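Long-range contacts in glutamine amidotransferase subunit pdxT (Thermus thermophilus, PDB 2YWD), which probably hydrolyses glutamine to glutamate and ammonia, the ammonia being passed to the partner subunit PdxS for the synthesis of pyridoxal 5'-phosphate: residues Leu103-Glu108 with Pro139-Leu144; Gly129-Val134 with Thr176-Leu181; Gly6-Gln11 with Thr51-Leu56. All blocks are in the same frame, centred on the assembly; numbering follows the deposited sequence.

Contact 1: residues Leu103-Glu108 with Pro139-Leu144; sequences LEAWVE and PVFRRL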
ATOM      1  N   LEU A 103       8.608   4.052  -4.537  1.00 14.14           N
ATOM      2  CA  LEU A 103       8.504   2.846  -5.353  1.00 13.76           C
ATOM      3  C   LEU A 103       8.775   3.143  -6.829  1.00 14.37           C
ATOM      4  O   LEU A 103       8.116   3.993  -7.429  1.00 13.56           O
ATOM      5  CB  LEU A 103       7.108   2.237  -5.196  1.00 16.20           C
ATOM      6  CG  LEU A 103       6.793   0.993  -6.028  1.00 17.01           C
ATOM      7  CD1 LEU A 103       7.659  -0.165  -5.561  1.00 17.58           C
ATOM      8  CD2 LEU A 103       5.315   0.648  -5.892  1.00 17.48           C
ATOM      9  N   GLU A 104       9.750   2.445  -7.409  1.00 15.42           N
ATOM     10  CA  GLU A 104      10.089   2.635  -8.817  1.00 16.24           C
ATOM     11  C   GLU A 104       9.010   2.019  -9.689  1.00 15.48           C
ATOM     12  O   GLU A 104       9.148   0.894 -10.165  1.00 15.69           O
ATOM     13  CB  GLU A 104      11.434   1.982  -9.145  1.00 19.14           C
ATOM     14  CG  GLU A 104      12.646   2.680  -8.548  1.00 22.93           C
ATOM     15  CD  GLU A 104      12.814   4.105  -9.045  1.00 24.65           C
ATOM     16  OE1 GLU A 104      12.536   4.365 -10.236  1.00 27.00           O
ATOM     17  OE2 GLU A 104      13.244   4.960  -8.245  1.00 28.11           O
ATOM     18  N   ALA A 105       7.932   2.761  -9.898  1.00 14.92           N
ATOM     19  CA  ALA A 105       6.836   2.267 -10.707  1.00 14.31           C
ATOM     20  C   ALA A 105       6.017   3.401 -11.298  1.00 14.22           C
ATOM     21  O   ALA A 105       6.000   4.508 -10.767  1.00 14.89           O
ATOM     22  CB  ALA A 105       5.939   1.371  -9.861  1.00 16.41           C
ATOM     23  N   TRP A 106       5.360   3.110 -12.415  1.00 13.35           N
ATOM     24  CA  TRP A 106       4.483   4.054 -13.096  1.00 14.75           C
ATOM     25  C   TRP A 106       3.093   3.490 -12.851  1.00 13.60           C
ATOM     26  O   TRP A 106       2.797   2.376 -13.280  1.00 13.06           O
ATOM     27  CB  TRP A 106       4.758   4.061 -14.601  1.00 20.10           C
ATOM     28  CG  TRP A 106       5.913   4.913 -15.024  1.00 25.60           C
ATOM     29  CD1 TRP A 106       7.115   5.046 -14.393  1.00 27.72           C
ATOM     30  CD2 TRP A 106       5.987   5.721 -16.204  1.00 29.16           C
ATOM     31  NE1 TRP A 106       7.936   5.889 -15.107  1.00 28.67           N
ATOM     32  CE2 TRP A 106       7.267   6.316 -16.223  1.00 30.28           C
ATOM     33  CE3 TRP A 106       5.094   5.997 -17.248  1.00 32.44           C
ATOM     34  CZ2 TRP A 106       7.679   7.173 -17.250  1.00 33.08           C
ATOM     35  CZ3 TRP A 106       5.504   6.849 -18.271  1.00 34.10           C
ATOM     36  CH2 TRP A 106       6.786   7.427 -18.262  1.00 34.43           C
ATOM     37  N   VAL A 107       2.248   4.242 -12.156  1.00 12.70           N
ATOM     38  CA  VAL A 107       0.901   3.773 -11.866  1.00 11.95           C
ATOM     39  C   VAL A 107      -0.158   4.684 -12.458  1.00 12.16           C
ATOM     40  O   VAL A 107      -0.069   5.907 -12.351  1.00 11.81           O
ATOM     41  CB  VAL A 107       0.653   3.686 -10.344  1.00 13.13           C
ATOM     42  CG1 VAL A 107      -0.797   3.303 -10.073  1.00 12.40           C
ATOM     43  CG2 VAL A 107       1.595   2.666  -9.718  1.00 11.93           C
ATOM     44  N   GLU A 108      -1.166   4.086 -13.082  1.00 10.59           N
ATOM     45  CA  GLU A 108      -2.254   4.868 -13.650  1.00 12.14           C
ATOM     46  C   GLU A 108      -3.496   4.601 -12.805  1.00 12.43           C
ATOM     47  O   GLU A 108      -3.889   3.450 -12.597  1.00 11.22           O
ATOM     48  CB  GLU A 108      -2.518   4.479 -15.106  1.00 12.86           C
ATOM     49  CG  GLU A 108      -3.405   5.487 -15.828  1.00 12.54           C
ATOM     50  CD  GLU A 108      -3.758   5.072 -17.240  1.00 16.82           C
ATOM     51  OE1 GLU A 108      -3.087   4.170 -17.789  1.00 14.27           O
ATOM     52  OE2 GLU A 108      -4.709   5.661 -17.802  1.00 14.83           O
ATOM     53  N   PRO A 139      -6.117   0.721  -9.554  1.00 12.35           N
ATOM     54  CA  PRO A 139      -5.107   1.402 -10.363  1.00 11.78           C
ATOM     55  C   PRO A 139      -4.336   0.308 -11.099  1.00 13.66           C
ATOM     56  O   PRO A 139      -4.439  -0.874 -10.756  1.00 13.94           O
ATOM     57  CB  PRO A 139      -4.250   2.107  -9.317  1.00 12.26           C
ATOM     58  CG  PRO A 139      -4.273   1.132  -8.178  1.00 12.44           C
ATOM     59  CD  PRO A 139      -5.743   0.739  -8.127  1.00 11.17           C
ATOM     60  N   VAL A 140      -3.564   0.697 -12.102  1.00 13.07           N
ATOM     61  CA  VAL A 140      -2.792  -0.263 -12.869  1.00 12.60           C
ATOM     62  C   VAL A 140      -1.306   0.058 -12.806  1.00 12.49           C
ATOM     63  O   VAL A 140      -0.905   1.216 -12.926  1.00 11.60           O
ATOM     64  CB  VAL A 140      -3.260  -0.272 -14.345  1.00 12.75           C
ATOM     65  CG1 VAL A 140      -2.341  -1.151 -15.201  1.00 13.32           C
ATOM     66  CG2 VAL A 140      -4.702  -0.775 -14.420  1.00 11.92           C
ATOM     67  N   PHE A 141      -0.494  -0.969 -12.585  1.00 12.57           N
ATOM     68  CA  PHE A 141       0.952  -0.802 -12.551  1.00 12.79           C
ATOM     69  C   PHE A 141       1.382  -0.863 -14.016  1.00 13.90           C
ATOM     70  O   PHE A 141       1.460  -1.946 -14.592  1.00 13.25           O
ATOM     71  CB  PHE A 141       1.600  -1.950 -11.773  1.00 12.42           C
ATOM     72  CG  PHE A 141       1.412  -1.865 -10.284  1.00 13.01           C
ATOM     73  CD1 PHE A 141       2.113  -0.924  -9.535  1.00 13.40           C
ATOM     74  CD2 PHE A 141       0.552  -2.741  -9.626  1.00 12.27           C
ATOM     75  CE1 PHE A 141       1.966  -0.858  -8.148  1.00 14.43           C
ATOM     76  CE2 PHE A 141       0.397  -2.684  -8.238  1.00 12.36           C
ATOM     77  CZ  PHE A 141       1.105  -1.741  -7.500  1.00 16.10           C
ATOM     78  N   ARG A 142       1.654   0.294 -14.617  1.00 14.45           N
ATOM     79  CA  ARG A 142       2.040   0.343 -16.026  1.00 16.93           C
ATOM     80  C   ARG A 142       3.480  -0.084 -16.305  1.00 19.43           C
ATOM     81  O   ARG A 142       3.732  -0.856 -17.237  1.00 21.12           O
ATOM     82  CB  ARG A 142       1.787   1.744 -16.591  1.00 16.32           C
ATOM     83  CG  ARG A 142       0.305   2.121 -16.685  1.00 12.89           C
ATOM     84  CD  ARG A 142      -0.449   1.194 -17.637  1.00 14.85           C
ATOM     85  NE  ARG A 142      -1.791   1.695 -17.933  1.00 15.04           N
ATOM     86  CZ  ARG A 142      -2.663   1.087 -18.729  1.00 16.39           C
ATOM     87  NH1 ARG A 142      -2.344  -0.062 -19.320  1.00 16.23           N
ATOM     88  NH2 ARG A 142      -3.857   1.630 -18.940  1.00 14.89           N
ATOM     89  N   ARG A 143       4.422   0.422 -15.518  1.00 18.71           N
ATOM     90  CA  ARG A 143       5.826   0.053 -15.694  1.00 21.90           C
ATOM     91  C   ARG A 143       6.475  -0.128 -14.334  1.00 20.63           C
ATOM     92  O   ARG A 143       6.086   0.528 -13.367  1.00 18.71           O
ATOM     93  CB  ARG A 143       6.591   1.124 -16.473  1.00 24.07           C
ATOM     94  CG  ARG A 143       5.984   1.476 -17.818  1.00 32.11           C
ATOM     95  CD  ARG A 143       7.021   2.088 -18.747  1.00 36.26           C
ATOM     96  NE  ARG A 143       7.754   3.186 -18.125  1.00 39.99           N
ATOM     97  CZ  ARG A 143       8.730   3.862 -18.725  1.00 43.63           C
ATOM     98  NH1 ARG A 143       9.087   3.554 -19.966  1.00 44.35           N
ATOM     99  NH2 ARG A 143       9.352   4.845 -18.087  1.00 44.56           N
ATOM    100  N   LEU A 144       7.463  -1.015 -14.266  1.00 18.64           N
ATOM    101  CA  LEU A 144       8.169  -1.284 -13.018  1.00 19.19           C
ATOM    102  C   LEU A 144       9.677  -1.201 -13.215  1.00 19.64           C
ATOM    103  O   LEU A 144      10.201  -1.647 -14.235  1.00 19.83           O
ATOM    104  CB  LEU A 144       7.804  -2.678 -12.499  1.00 16.83           C
ATOM    105  CG  LEU A 144       6.316  -2.949 -12.254  1.00 19.15           C
ATOM    106  CD1 LEU A 144       6.125  -4.390 -11.798  1.00 17.40           C
ATOM    107  CD2 LEU A 144       5.782  -1.980 -11.206  1.00 17.87           C
TER

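Contact 2: residues Gly129-Val134 with Thr176-Leu181; sequences GSFHGV and TEDPRL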
ATOM      1  N   GLY A 129       0.735 -18.165  -1.651  1.00 31.78           N
ATOM      2  CA  GLY A 129      -0.216 -19.117  -2.193  1.00 29.79           C
ATOM      3  C   GLY A 129      -1.411 -18.391  -2.784  1.00 28.50           C
ATOM      4  O   GLY A 129      -1.300 -17.230  -3.170  1.00 27.42           O
ATOM      5  N   SER A 130      -2.554 -19.064  -2.849  1.00 26.05           N
ATOM      6  CA  SER A 130      -3.762 -18.457  -3.404  1.00 25.61           C
ATOM      7  C   SER A 130      -4.353 -17.417  -2.455  1.00 23.49           C
ATOM      8  O   SER A 130      -4.524 -17.682  -1.269  1.00 23.85           O
ATOM      9  CB  SER A 130      -4.806 -19.536  -3.693  1.00 24.98           C
ATOM     10  OG  SER A 130      -5.999 -18.963  -4.199  1.00 29.10           O
ATOM     11  N   PHE A 131      -4.665 -16.238  -2.983  1.00 20.45           N
ATOM     12  CA  PHE A 131      -5.234 -15.159  -2.178  1.00 18.72           C
ATOM     13  C   PHE A 131      -6.363 -14.492  -2.959  1.00 18.66           C
ATOM     14  O   PHE A 131      -6.218 -14.208  -4.151  1.00 19.17           O
ATOM     15  CB  PHE A 131      -4.161 -14.120  -1.846  1.00 16.25           C
ATOM     16  CG  PHE A 131      -4.574 -13.143  -0.776  1.00 16.40           C
ATOM     17  CD1 PHE A 131      -4.382 -13.444   0.570  1.00 15.21           C
ATOM     18  CD2 PHE A 131      -5.183 -11.938  -1.111  1.00 15.10           C
ATOM     19  CE1 PHE A 131      -4.793 -12.555   1.572  1.00 14.24           C
ATOM     20  CE2 PHE A 131      -5.601 -11.042  -0.117  1.00 16.29           C
ATOM     21  CZ  PHE A 131      -5.405 -11.355   1.226  1.00 14.95           C
ATOM     22  N   HIS A 132      -7.482 -14.245  -2.284  1.00 17.05           N
ATOM     23  CA  HIS A 132      -8.643 -13.624  -2.916  1.00 17.91           C
ATOM     24  C   HIS A 132      -8.436 -12.122  -3.095  1.00 17.61           C
ATOM     25  O   HIS A 132      -8.380 -11.376  -2.117  1.00 17.99           O
ATOM     26  CB  HIS A 132      -9.896 -13.872  -2.073  1.00 18.83           C
ATOM     27  CG  HIS A 132     -11.164 -13.422  -2.731  1.00 19.88           C
ATOM     28  ND1 HIS A 132     -11.624 -13.969  -3.910  1.00 23.23           N
ATOM     29  CD2 HIS A 132     -12.061 -12.470  -2.382  1.00 21.04           C
ATOM     30  CE1 HIS A 132     -12.750 -13.373  -4.258  1.00 22.82           C
ATOM     31  NE2 HIS A 132     -13.037 -12.460  -3.348  1.00 22.78           N
ATOM     32  N   GLY A 133      -8.340 -11.686  -4.349  1.00 16.74           N
ATOM     33  CA  GLY A 133      -8.125 -10.278  -4.636  1.00 15.58           C
ATOM     34  C   GLY A 133      -9.392  -9.477  -4.887  1.00 14.86           C
ATOM     35  O   GLY A 133     -10.171  -9.795  -5.785  1.00 14.27           O
ATOM     36  N   VAL A 134      -9.589  -8.433  -4.087  1.00 13.34           N
ATOM     37  CA  VAL A 134     -10.750  -7.560  -4.212  1.00 13.13           C
ATOM     38  C   VAL A 134     -10.307  -6.249  -4.852  1.00 11.98           C
ATOM     39  O   VAL A 134      -9.504  -5.507  -4.281  1.00 10.66           O
ATOM     40  CB  VAL A 134     -11.383  -7.280  -2.829  1.00 12.28           C
ATOM     41  CG1 VAL A 134     -12.548  -6.298  -2.972  1.00 14.84           C
ATOM     42  CG2 VAL A 134     -11.877  -8.594  -2.209  1.00 12.41           C
ATOM     43  N   THR A 176     -10.953  -8.719   2.891  1.00 14.66           N
ATOM     44  CA  THR A 176     -11.151 -10.158   3.016  1.00 16.19           C
ATOM     45  C   THR A 176     -10.831 -10.433   4.480  1.00 17.71           C
ATOM     46  O   THR A 176     -10.332  -9.552   5.181  1.00 16.22           O
ATOM     47  CB  THR A 176     -10.157 -10.978   2.157  1.00 16.99           C
ATOM     48  OG1 THR A 176      -8.852 -10.926   2.752  1.00 14.18           O
ATOM     49  CG2 THR A 176     -10.086 -10.427   0.738  1.00 15.31           C
ATOM     50  N   GLU A 177     -11.112 -11.643   4.948  1.00 18.27           N
ATOM     51  CA  GLU A 177     -10.806 -11.977   6.332  1.00 21.66           C
ATOM     52  C   GLU A 177      -9.494 -12.757   6.416  1.00 20.90           C
ATOM     53  O   GLU A 177      -9.109 -13.230   7.484  1.00 21.54           O
ATOM     54  CB  GLU A 177     -11.951 -12.782   6.950  1.00 26.57           C
ATOM     55  CG  GLU A 177     -13.252 -12.000   7.028  1.00 31.92           C
ATOM     56  CD  GLU A 177     -14.221 -12.587   8.029  1.00 37.20           C
ATOM     57  OE1 GLU A 177     -13.841 -12.709   9.214  1.00 40.70           O
ATOM     58  OE2 GLU A 177     -15.359 -12.922   7.637  1.00 39.72           O
ATOM     59  N   ASP A 178      -8.813 -12.867   5.279  1.00 19.42           N
ATOM     60  CA  ASP A 178      -7.537 -13.576   5.174  1.00 18.69           C
ATOM     61  C   ASP A 178      -6.415 -12.612   5.575  1.00 18.88           C
ATOM     62  O   ASP A 178      -6.156 -11.636   4.876  1.00 18.77           O
ATOM     63  CB  ASP A 178      -7.337 -14.036   3.727  1.00 19.81           C
ATOM     64  CG  ASP A 178      -6.150 -14.964   3.560  1.00 19.40           C
ATOM     65  OD1 ASP A 178      -5.233 -14.932   4.406  1.00 18.55           O
ATOM     66  OD2 ASP A 178      -6.129 -15.718   2.564  1.00 20.30           O
ATOM     67  N   PRO A 179      -5.729 -12.879   6.703  1.00 19.09           N
ATOM     68  CA  PRO A 179      -4.648 -12.002   7.163  1.00 18.80           C
ATOM     69  C   PRO A 179      -3.247 -12.392   6.699  1.00 17.11           C
ATOM     70  O   PRO A 179      -2.268 -11.768   7.101  1.00 18.30           O
ATOM     71  CB  PRO A 179      -4.782 -12.090   8.676  1.00 18.92           C
ATOM     72  CG  PRO A 179      -5.055 -13.553   8.858  1.00 19.47           C
ATOM     73  CD  PRO A 179      -6.062 -13.873   7.744  1.00 20.16           C
ATOM     74  N   ARG A 180      -3.148 -13.408   5.849  1.00 16.06           N
ATOM     75  CA  ARG A 180      -1.845 -13.871   5.384  1.00 15.47           C
ATOM     76  C   ARG A 180      -0.982 -12.861   4.635  1.00 15.14           C
ATOM     77  O   ARG A 180       0.244 -12.914   4.729  1.00 13.29           O
ATOM     78  CB  ARG A 180      -2.011 -15.134   4.542  1.00 17.27           C
ATOM     79  CG  ARG A 180      -2.397 -16.360   5.363  1.00 17.54           C
ATOM     80  CD  ARG A 180      -2.497 -17.567   4.459  1.00 19.88           C
ATOM     81  NE  ARG A 180      -3.491 -17.335   3.422  1.00 23.21           N
ATOM     82  CZ  ARG A 180      -3.414 -17.822   2.191  1.00 24.89           C
ATOM     83  NH1 ARG A 180      -2.381 -18.576   1.833  1.00 25.22           N
ATOM     84  NH2 ARG A 180      -4.375 -17.552   1.318  1.00 25.13           N
ATOM     85  N   LEU A 181      -1.597 -11.955   3.879  1.00 12.94           N
ATOM     86  CA  LEU A 181      -0.800 -10.961   3.173  1.00 13.16           C
ATOM     87  C   LEU A 181      -0.303  -9.927   4.184  1.00 12.28           C
ATOM     88  O   LEU A 181       0.807  -9.407   4.059  1.00 13.20           O
ATOM     89  CB  LEU A 181      -1.616 -10.295   2.054  1.00 13.57           C
ATOM     90  CG  LEU A 181      -0.841  -9.347   1.126  1.00 16.80           C
ATOM     91  CD1 LEU A 181       0.498  -9.971   0.710  1.00 16.92           C
ATOM     92  CD2 LEU A 181      -1.699  -9.034  -0.108  1.00 16.80           C
TER
HETATM   93  O   HOH W   1      -7.843 -15.289   0.433  1.00 16.76           O

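Contact 3: residues Gly6-Gln11 with Thr51-Leu56; sequences GVLALQ and TTIGKL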
ATOM      1  N   GLY A   6       1.467   0.720  12.385  1.00 12.71           N
ATOM      2  CA  GLY A   6       0.505   1.791  12.234  1.00 13.53           C
ATOM      3  C   GLY A   6      -0.188   1.774  10.888  1.00 13.23           C
ATOM      4  O   GLY A   6       0.250   1.098   9.954  1.00 12.24           O
ATOM      5  N   VAL A   7      -1.292   2.508  10.804  1.00 14.23           N
ATOM      6  CA  VAL A   7      -2.055   2.641   9.567  1.00 12.98           C
ATOM      7  C   VAL A   7      -2.279   4.140   9.414  1.00 12.84           C
ATOM      8  O   VAL A   7      -2.770   4.784  10.339  1.00 14.56           O
ATOM      9  CB  VAL A   7      -3.426   1.934   9.653  1.00 15.02           C
ATOM     10  CG1 VAL A   7      -4.160   2.060   8.319  1.00 14.29           C
ATOM     11  CG2 VAL A   7      -3.238   0.464  10.011  1.00 15.43           C
ATOM     12  N   LEU A   8      -1.892   4.701   8.271  1.00 12.81           N
ATOM     13  CA  LEU A   8      -2.067   6.135   8.040  1.00 11.94           C
ATOM     14  C   LEU A   8      -3.561   6.414   8.097  1.00 12.02           C
ATOM     15  O   LEU A   8      -4.339   5.798   7.366  1.00 11.45           O
ATOM     16  CB  LEU A   8      -1.501   6.531   6.677  1.00 11.99           C
ATOM     17  CG  LEU A   8      -1.369   8.032   6.408  1.00 12.40           C
ATOM     18  CD1 LEU A   8      -0.435   8.670   7.435  1.00 12.87           C
ATOM     19  CD2 LEU A   8      -0.827   8.240   5.007  1.00 12.52           C
ATOM     20  N   ALA A   9      -3.963   7.333   8.972  1.00 12.69           N
ATOM     21  CA  ALA A   9      -5.381   7.643   9.145  1.00 13.60           C
ATOM     22  C   ALA A   9      -5.746   9.101   8.884  1.00 12.89           C
ATOM     23  O   ALA A   9      -6.471   9.715   9.666  1.00 14.82           O
ATOM     24  CB  ALA A   9      -5.820   7.245  10.550  1.00 13.37           C
ATOM     25  N   LEU A  10      -5.250   9.650   7.784  1.00 11.66           N
ATOM     26  CA  LEU A  10      -5.549  11.027   7.429  1.00 13.09           C
ATOM     27  C   LEU A  10      -6.877  11.105   6.682  1.00 12.42           C
ATOM     28  O   LEU A  10      -7.609  12.093   6.792  1.00 11.19           O
ATOM     29  CB  LEU A  10      -4.431  11.592   6.553  1.00 14.54           C
ATOM     30  CG  LEU A  10      -3.053  11.671   7.217  1.00 14.93           C
ATOM     31  CD1 LEU A  10      -2.040  12.199   6.220  1.00 15.29           C
ATOM     32  CD2 LEU A  10      -3.123  12.572   8.444  1.00 15.21           C
ATOM     33  N   GLN A  11      -7.177  10.050   5.930  1.00 11.82           N
ATOM     34  CA  GLN A  11      -8.401   9.962   5.136  1.00 12.11           C
ATOM     35  C   GLN A  11      -8.538   8.537   4.636  1.00 12.85           C
ATOM     36  O   GLN A  11      -7.553   7.806   4.544  1.00 12.81           O
ATOM     37  CB  GLN A  11      -8.308  10.901   3.926  1.00 12.50           C
ATOM     38  CG  GLN A  11      -9.542  10.970   3.010  1.00 10.55           C
ATOM     39  CD  GLN A  11      -9.730   9.752   2.098  1.00 12.86           C
ATOM     40  OE1 GLN A  11      -8.771   9.218   1.535  1.00 11.17           O
ATOM     41  NE2 GLN A  11     -10.980   9.327   1.932  1.00 11.10           N
ATOM     42  N   THR A  51      -5.463  11.577  -3.912  1.00 11.78           N
ATOM     43  CA  THR A  51      -5.021  12.971  -3.970  1.00 13.44           C
ATOM     44  C   THR A  51      -5.117  13.639  -2.598  1.00 13.93           C
ATOM     45  O   THR A  51      -4.296  14.495  -2.251  1.00 14.44           O
ATOM     46  CB  THR A  51      -5.834  13.806  -4.991  1.00 12.40           C
ATOM     47  OG1 THR A  51      -7.105  14.159  -4.431  1.00 13.77           O
ATOM     48  CG2 THR A  51      -6.043  13.019  -6.281  1.00 10.83           C
ATOM     49  N   THR A  52      -6.114  13.238  -1.816  1.00 13.84           N
ATOM     50  CA  THR A  52      -6.313  13.794  -0.482  1.00 12.53           C
ATOM     51  C   THR A  52      -5.283  13.239   0.501  1.00 12.41           C
ATOM     52  O   THR A  52      -4.672  13.993   1.259  1.00 13.42           O
ATOM     53  CB  THR A  52      -7.740  13.501   0.020  1.00 13.89           C
ATOM     54  OG1 THR A  52      -8.680  14.163  -0.838  1.00 13.08           O
ATOM     55  CG2 THR A  52      -7.930  13.992   1.448  1.00 12.57           C
ATOM     56  N   ILE A  53      -5.088  11.925   0.490  1.00 10.95           N
ATOM     57  CA  ILE A  53      -4.103  11.311   1.373  1.00 11.49           C
ATOM     58  C   ILE A  53      -2.743  11.944   1.075  1.00 11.96           C
ATOM     59  O   ILE A  53      -1.991  12.283   1.988  1.00 12.76           O
ATOM     60  CB  ILE A  53      -4.032   9.784   1.154  1.00 10.77           C
ATOM     61  CG1 ILE A  53      -5.281   9.128   1.747  1.00 11.15           C
ATOM     62  CG2 ILE A  53      -2.770   9.209   1.802  1.00 10.90           C
ATOM     63  CD1 ILE A  53      -5.430   7.650   1.403  1.00 12.18           C
ATOM     64  N   GLY A  54      -2.443  12.117  -0.208  1.00 12.31           N
ATOM     65  CA  GLY A  54      -1.178  12.725  -0.585  1.00 13.24           C
ATOM     66  C   GLY A  54      -1.047  14.159  -0.098  1.00 13.45           C
ATOM     67  O   GLY A  54      -0.025  14.536   0.484  1.00 13.89           O
ATOM     68  N   LYS A  55      -2.079  14.966  -0.327  1.00 12.88           N
ATOM     69  CA  LYS A  55      -2.049  16.369   0.088  1.00 15.60           C
ATOM     70  C   LYS A  55      -1.834  16.527   1.590  1.00 15.03           C
ATOM     71  O   LYS A  55      -0.957  17.272   2.023  1.00 14.11           O
ATOM     72  CB  LYS A  55      -3.347  17.078  -0.319  1.00 17.99           C
ATOM     73  CG  LYS A  55      -3.335  18.584  -0.067  1.00 25.05           C
ATOM     74  CD  LYS A  55      -4.621  19.259  -0.540  1.00 30.89           C
ATOM     75  CE  LYS A  55      -5.791  18.978   0.396  1.00 34.22           C
ATOM     76  NZ  LYS A  55      -5.577  19.576   1.749  1.00 37.57           N
ATOM     77  N   LEU A  56      -2.631  15.816   2.384  1.00 14.64           N
ATOM     78  CA  LEU A  56      -2.527  15.899   3.837  1.00 14.84           C
ATOM     79  C   LEU A  56      -1.210  15.342   4.386  1.00 15.18           C
ATOM     80  O   LEU A  56      -0.628  15.918   5.307  1.00 14.83           O
ATOM     81  CB  LEU A  56      -3.718  15.184   4.491  1.00 14.23           C
ATOM     82  CG  LEU A  56      -5.101  15.733   4.119  1.00 15.45           C
ATOM     83  CD1 LEU A  56      -6.182  14.916   4.814  1.00 15.54           C
ATOM     84  CD2 LEU A  56      -5.199  17.207   4.510  1.00 16.92           C
TER

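Contact 1: residues Leu103-Glu108 with Pro139-Leu144
Trp106 and Glu108 pair with Arg143 and Val140 as antiparallel strands, and a classic beta bulge sets both Arg142 and Arg143 opposite Trp106. Arg142 N gives the short bond to Trp106 O, at 2.7 Å, while the bond from Arg143 N to the same oxygen is weak. On the side of the sheet that carries Trp106, the Arg143 side chain lies alongside the indole and forms a cation-pi contact, with CZ of Arg143 3.9 Å from the centre of the six-membered ring of Trp106. The Arg143 chain bends at chi3 (-51°), which places NE over the indole. The ring and guanidinium planes are 55° apart. Next to this pair, Arg142 forms a side-on salt bridge with Glu108. Its NE and NH2 both reach one oxygen, with NE 2.8 Å from Glu108 OE1. NE approaches nearly along the C-O axis, NH2 from above the carboxylate plane. The other face is apolar. Val107 sets CG2 3.6 Å from CD1 of Phe141, and its CG1 meets CB of Pro139. Ala105 CB packs on CD2 of Leu144. This apolar face lies against strands 157-163 and 166-169 and helix 82-87, where Phe141 touches Val161 and Ala168, and Val107 and Pro139 touch Ile85.

Contact 2: residues Gly129-Val134 with Thr176-Leu181
Phe131 packs against Asp178 and its neighbours where the strand at Gly129-Val134 meets the turn into the C-terminal helix. Three kinds of interaction join them. The first is van der Waals packing, much of it around the Phe131 ring. CG of Phe131 is anti to the backbone N (chi1 -167°). The ring lies against Asp178, Thr176 and Leu181. Its CE1 lies 3.4 Å from CG of Asp178, with ring and carboxylate planes 41° apart. CB of Leu181 lies over one face of the ring, 3.9 Å from Phe131 CE1. Further along, Thr176 CG2 meets His132 O, the edge of the His132 ring and Val134 CG2.

The second kind is direct hydrogen bonding. Arg180 NH2 donates to Ser130 O at 2.6 Å, nearly in the guanidinium plane. Support comes from within Thr176-Leu181: the same group grips Asp178 side-on in a salt bridge, NH2 and NE facing its two oxygens, with NH2 2.8 Å from Asp178 OD2. The arginine is thus held between a strand carbonyl and an acid of its own segment, which probably fixes its rotation.

Asp178 also caps the start of helix 180-189: its OD1 accepts from Arg180 N at 3.0 Å, on the anti side. Just before it, an ST turn is closed by Asp178 N donating to Thr176 OG1, which is itself bonded to Pro173 O. This turn follows the predicted charge-relay residues His172 and Glu174 of the class I glutaminase fold, and Val134 bonds through its backbone to His172.

The third kind is bridged by water. One molecule accepts from His132 N and donates to Asp178 OD2, at 2.8 Å from that oxygen. It sits above the Phe131 ring, toward the rim.

Contact 3: residues Gly6-Gln11 with Thr51-Leu56
Leu10 and Gln11 meet Leu56, Ile53 and Thr52 where the loop after strand 5-8 passes helix 50-59 in the alpha/beta core of this class I glutamine amidotransferase. No hydrogen bond joins the two segments; the contact is van der Waals packing. Ile53 has CG1 anti to its carbonyl carbon (chi1 -73°), and its two branches meet different partners. CG2 reaches CD2 of Leu8 at 3.9 Å, the two side chains overlapping while they point opposite ways. CG1 and CD1 lie against Gln11, whose side chain crosses that of Ile53 at about a right angle. An alanine in place of Ile53 would probably open a gap beside Leu8 CD2 and leave the Gln11 amide less firmly packed. The Gln11 chain bends at chi2 (-75°), which turns CD aside from the line of the first bonds. Its OE1 accepts a bond from Glu49 N, in the predicted glutamine-binding site, which probably helps to hold the amide in place. The CG of Gln11 packs against Thr52 CG2 at 3.8 Å, while OG1 of Thr52 is bonded to Glu49 OE1. Leu10 CD1 sits 3.8 Å from CB of Leu56, and Leu56 CD1 comes back to touch the carbonyl oxygen of Leu10 at 3.7 Å.

Overall arrangement
From the N terminus, contact 3 comes first. It joins the end of strand 5-8, in the seven-stranded sheet, and the loop after it to helix 50-59, and closes a loop that holds helix 14-22 and strands 29-31 and 42-45. The chain then passes the predicted nucleophile Cys81 before contact 1 opens at Leu103-Glu108. Contact 1 pairs the edge strand 140-144 with strand 103-108 in the small three-stranded sheet, closing a loop that holds strands 118-125 and 129-136. Contact 2 opens inside that loop, at Gly129-Val134, and closes after it, at Thr176-Leu181, so contacts 1 and 2 cross. It ties the hairpin 118-136 to the C-terminal helix. Contacts 2 and 3 lie on opposite sides of the chain's centre.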